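Local coordinates for protein putative TIM-barrel metal-dependent hydrolase (Mycobacterium avium subsp. paratuberculosis S397, PDB 4DZI) that is probably a metal-dependent hydrolase of the amidohydrolase superfamily, binding two cadmium ions in the crystal at its bimetal site, at residues I49-F62 with P122-H134. Numbering follows the deposited sequence.
Sequences IGDRVNHFIPNPTF and PTFGCGVEEALKH
Ile49 and Phe56 are the main apolar contributors from 49-62, and Phe124 is the main one from 122-134. Ile49 meets the short helix 128-131 and its exit with both branches: CG2 presses against Leu132 CD2 at 3.5 Å, tight for two carbons, and also touches the methyl of Ala131, while CD1 reaches toward Val128 and the Phe124 ring. Further along, the Phe56 ring turns one face to Gly127, with CE2 close to Gly127 N. Gly127 CA stands over that face in a CH-pi contact, 3.7 Å from the centroid and 22° off the normal. At the ring's edge, near its plane, Phe56 CE2 lies 3.5 Å from Thr123 O. Ile57 directs CG1, anti to its carbonyl carbon (chi1 -59°), at the edge of the Phe124 ring; Ile57 CG1 lies 3.7 Å from Phe124 CD1. Phe62 completes the row, its CZ 3.8 Å from Thr123 CG2.

The polar links across the interface run through water. One water accepts from Asn54 ND2 and donates to Gly127 O at 2.7 Å; another lies between Ile49 O and Ala131 O. The Asn54 side chain is steadied by an Asx turn, its OD1 accepting from Phe56 N at 3.1 Å, with the donor above the carbonyl plane rather than in it.

Glu18 binds the backbone N atoms of Thr123, Phe124 and Gly125, and Thr123 OG1 hydrogen-bonds with Tyr16 O and with His359 NE2, a cadmium ligand. The contact thus joins the type I' hairpin turn between strands 45-49 and 52-53, and the loop that follows, to the loop and short helix that follow strand 115-121, whose Thr123 end lies beside the two-metal centre of this amidohydrolase-type TIM barrel.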
# COMPACT_ATOMS: atom_id res chain seq x y z
N ILE C 49 -7.75 10.10 -25.73
CA ILE C 49 -6.54 10.80 -25.26
C ILE C 49 -5.32 10.09 -25.79
O ILE C 49 -5.13 8.90 -25.52
CB ILE C 49 -6.50 10.87 -23.72
CG1 ILE C 49 -7.86 11.39 -23.20
CG2 ILE C 49 -5.31 11.75 -23.27
CD1 ILE C 49 -7.97 11.48 -21.67
N GLY C 50 -4.51 10.81 -26.58
CA GLY C 50 -3.39 10.20 -27.31
C GLY C 50 -3.84 8.96 -28.12
O GLY C 50 -3.18 7.93 -28.09
N ASP C 51 -4.99 9.08 -28.78
CA ASP C 51 -5.53 8.03 -29.65
C ASP C 51 -6.08 6.82 -28.91
O ASP C 51 -6.37 5.80 -29.53
CB ASP C 51 -4.49 7.57 -30.69
CG ASP C 51 -4.51 8.42 -31.96
OD1 ASP C 51 -5.34 9.34 -32.09
OD2 ASP C 51 -3.69 8.12 -32.87
N ARG C 52 -6.27 6.93 -27.60
CA ARG C 52 -6.81 5.81 -26.82
C ARG C 52 -8.03 6.25 -26.04
O ARG C 52 -8.00 7.24 -25.33
CB ARG C 52 -5.72 5.27 -25.89
CG ARG C 52 -6.20 4.18 -24.97
CD ARG C 52 -5.04 3.75 -24.08
NE ARG C 52 -5.31 2.52 -23.34
CZ ARG C 52 -4.59 2.08 -22.32
NH1 ARG C 52 -3.55 2.78 -21.89
NH2 ARG C 52 -4.91 0.94 -21.72
N VAL C 53 -9.12 5.49 -26.15
CA VAL C 53 -10.32 5.84 -25.41
C VAL C 53 -10.03 5.77 -23.94
O VAL C 53 -9.44 4.80 -23.47
CB VAL C 53 -11.47 4.90 -25.77
CG1 VAL C 53 -12.72 5.28 -24.97
CG2 VAL C 53 -11.75 4.98 -27.28
N ASN C 54 -10.44 6.80 -23.20
CA ASN C 54 -10.15 6.85 -21.76
C ASN C 54 -11.45 6.65 -20.99
O ASN C 54 -12.49 7.06 -21.46
CB ASN C 54 -9.57 8.23 -21.43
CG ASN C 54 -9.22 8.39 -19.98
OD1 ASN C 54 -9.98 8.97 -19.22
ND2 ASN C 54 -8.05 7.88 -19.58
N HIS C 55 -11.38 6.06 -19.81
CA HIS C 55 -12.59 5.70 -19.09
C HIS C 55 -12.62 6.28 -17.71
O HIS C 55 -13.38 5.81 -16.87
CB HIS C 55 -12.75 4.18 -19.05
CG HIS C 55 -12.90 3.55 -20.42
ND1 HIS C 55 -14.04 3.66 -21.15
CD2 HIS C 55 -12.00 2.80 -21.19
CE1 HIS C 55 -13.87 3.02 -22.33
NE2 HIS C 55 -12.62 2.50 -22.35
N PHE C 56 -11.83 7.31 -17.45
CA PHE C 56 -11.74 7.84 -16.09
C PHE C 56 -13.06 8.49 -15.69
O PHE C 56 -13.56 8.25 -14.57
CB PHE C 56 -10.59 8.85 -15.98
CG PHE C 56 -10.50 9.52 -14.62
CD1 PHE C 56 -10.10 8.80 -13.49
CD2 PHE C 56 -10.78 10.86 -14.48
CE1 PHE C 56 -10.00 9.41 -12.25
CE2 PHE C 56 -10.68 11.50 -13.24
CZ PHE C 56 -10.28 10.78 -12.12
N ILE C 57 -13.65 9.22 -16.63
CA ILE C 57 -15.00 9.78 -16.42
C ILE C 57 -15.98 8.98 -17.29
O ILE C 57 -15.83 8.96 -18.53
CB ILE C 57 -15.05 11.28 -16.79
CG1 ILE C 57 -14.05 12.12 -15.95
CG2 ILE C 57 -16.48 11.80 -16.69
CD1 ILE C 57 -14.23 12.02 -14.43
N PRO C 58 -17.00 8.36 -16.69
CA PRO C 58 -17.98 7.57 -17.46
C PRO C 58 -18.75 8.36 -18.53
O PRO C 58 -19.11 7.79 -19.56
CB PRO C 58 -18.93 7.02 -16.39
CG PRO C 58 -18.12 7.00 -15.14
CD PRO C 58 -17.20 8.19 -15.23
N ASN C 59 -19.00 9.65 -18.29
CA ASN C 59 -19.65 10.49 -19.30
C ASN C 59 -19.05 11.88 -19.31
O ASN C 59 -19.37 12.69 -18.44
CB ASN C 59 -21.16 10.57 -19.05
CG ASN C 59 -21.86 11.47 -20.03
OD1 ASN C 59 -21.30 11.85 -21.04
ND2 ASN C 59 -23.12 11.79 -19.74
N PRO C 60 -18.18 12.19 -20.30
CA PRO C 60 -17.49 13.48 -20.29
C PRO C 60 -18.40 14.65 -20.57
O PRO C 60 -17.99 15.81 -20.38
CB PRO C 60 -16.43 13.32 -21.38
CG PRO C 60 -17.00 12.28 -22.29
CD PRO C 60 -17.71 11.32 -21.40
N THR C 61 -19.65 14.41 -21.02
CA THR C 61 -20.57 15.57 -21.17
C THR C 61 -21.16 15.98 -19.82
O THR C 61 -21.78 17.03 -19.72
CB THR C 61 -21.78 15.32 -22.10
OG1 THR C 61 -22.72 14.48 -21.44
CG2 THR C 61 -21.34 14.69 -23.45
N PHE C 62 -21.03 15.11 -18.81
CA PHE C 62 -21.56 15.42 -17.47
C PHE C 62 -23.05 15.70 -17.48
O PHE C 62 -23.56 16.42 -16.63
CB PHE C 62 -20.78 16.58 -16.82
CG PHE C 62 -19.35 16.21 -16.46
CD1 PHE C 62 -19.11 15.26 -15.44
CD2 PHE C 62 -18.28 16.84 -17.09
CE1 PHE C 62 -17.80 14.90 -15.11
CE2 PHE C 62 -16.96 16.49 -16.74
CZ PHE C 62 -16.74 15.52 -15.75
N PRO C 122 -10.51 20.35 -10.43
CA PRO C 122 -10.99 19.68 -11.62
C PRO C 122 -11.72 18.37 -11.31
O PRO C 122 -11.58 17.79 -10.21
CB PRO C 122 -9.71 19.34 -12.42
CG PRO C 122 -8.59 20.03 -11.72
CD PRO C 122 -9.06 20.16 -10.28
N THR C 123 -12.49 17.91 -12.29
CA THR C 123 -13.11 16.60 -12.23
C THR C 123 -12.47 15.74 -13.32
O THR C 123 -11.61 14.89 -13.04
CB THR C 123 -14.66 16.68 -12.33
OG1 THR C 123 -15.13 17.48 -11.22
CG2 THR C 123 -15.26 15.27 -12.23
N PHE C 124 -12.84 15.98 -14.58
CA PHE C 124 -12.16 15.32 -15.70
C PHE C 124 -10.64 15.52 -15.69
O PHE C 124 -9.89 14.61 -16.02
CB PHE C 124 -12.76 15.86 -17.02
CG PHE C 124 -12.13 15.31 -18.27
CD1 PHE C 124 -12.46 14.04 -18.74
CD2 PHE C 124 -11.22 16.07 -18.99
CE1 PHE C 124 -11.88 13.53 -19.89
CE2 PHE C 124 -10.65 15.57 -20.17
CZ PHE C 124 -10.97 14.30 -20.61
N GLY C 125 -10.14 16.70 -15.32
CA GLY C 125 -8.74 16.99 -15.46
C GLY C 125 -7.86 16.09 -14.59
O GLY C 125 -6.67 15.94 -14.88
N CYS C 126 -8.44 15.51 -13.55
CA CYS C 126 -7.67 14.62 -12.63
C CYS C 126 -7.37 13.24 -13.23
O CYS C 126 -6.67 12.43 -12.57
CB CYS C 126 -8.37 14.45 -11.28
SG CYS C 126 -8.46 16.04 -10.39
N GLY C 127 -7.86 12.95 -14.44
CA GLY C 127 -7.51 11.70 -15.14
C GLY C 127 -6.60 11.86 -16.35
O GLY C 127 -6.17 10.85 -16.92
N VAL C 128 -6.36 13.10 -16.78
CA VAL C 128 -5.69 13.30 -18.08
C VAL C 128 -4.21 12.94 -18.03
O VAL C 128 -3.68 12.31 -18.97
CB VAL C 128 -5.94 14.72 -18.61
CG1 VAL C 128 -5.12 14.97 -19.88
CG2 VAL C 128 -7.43 14.91 -18.89
N GLU C 129 -3.52 13.31 -16.97
CA GLU C 129 -2.08 13.09 -16.93
C GLU C 129 -1.71 11.60 -16.99
O GLU C 129 -0.71 11.25 -17.63
CB GLU C 129 -1.45 13.73 -15.72
CG GLU C 129 -1.55 15.24 -15.77
CD GLU C 129 -1.26 15.83 -14.41
OE1 GLU C 129 -2.18 15.94 -13.54
OE2 GLU C 129 -0.08 16.19 -14.22
N GLU C 130 -2.48 10.73 -16.34
CA GLU C 130 -2.12 9.30 -16.43
C GLU C 130 -2.23 8.85 -17.89
O GLU C 130 -1.38 8.08 -18.38
CB GLU C 130 -3.02 8.45 -15.52
CG GLU C 130 -2.77 6.96 -15.63
CD GLU C 130 -1.48 6.51 -15.02
OE1 GLU C 130 -0.73 7.33 -14.43
OE2 GLU C 130 -1.20 5.28 -15.15
N ALA C 131 -3.27 9.35 -18.59
CA ALA C 131 -3.53 8.99 -20.00
C ALA C 131 -2.39 9.49 -20.91
O ALA C 131 -2.15 8.93 -21.98
CB ALA C 131 -4.86 9.55 -20.47
N LEU C 132 -1.74 10.57 -20.50
CA LEU C 132 -0.68 11.18 -21.32
C LEU C 132 0.72 10.90 -20.79
O LEU C 132 1.69 11.55 -21.21
CB LEU C 132 -0.91 12.70 -21.47
CG LEU C 132 -2.14 13.05 -22.31
CD1 LEU C 132 -2.35 14.56 -22.23
CD2 LEU C 132 -1.96 12.57 -23.75
N LYS C 133 0.86 9.91 -19.91
CA LYS C 133 2.13 9.71 -19.24
C LYS C 133 3.24 9.17 -20.15
O LYS C 133 4.40 9.17 -19.75
CB LYS C 133 1.97 8.82 -18.00
CG LYS C 133 1.79 7.35 -18.31
CD LYS C 133 1.67 6.57 -17.01
CE LYS C 133 1.50 5.08 -17.22
NZ LYS C 133 1.27 4.43 -15.89
N HIS C 134 2.87 8.75 -21.35
CA HIS C 134 3.86 8.30 -22.36
C HIS C 134 4.15 9.37 -23.38
O HIS C 134 4.85 9.11 -24.37
CB HIS C 134 3.36 7.03 -23.05
CG HIS C 134 3.01 5.91 -22.09
ND1 HIS C 134 3.95 5.24 -21.38
CD2 HIS C 134 1.78 5.37 -21.72
CE1 HIS C 134 3.36 4.30 -20.61
NE2 HIS C 134 2.03 4.39 -20.81
O HOH W 1 -3.58 7.11 -23.41
O HOH W 2 -6.92 8.21 -16.97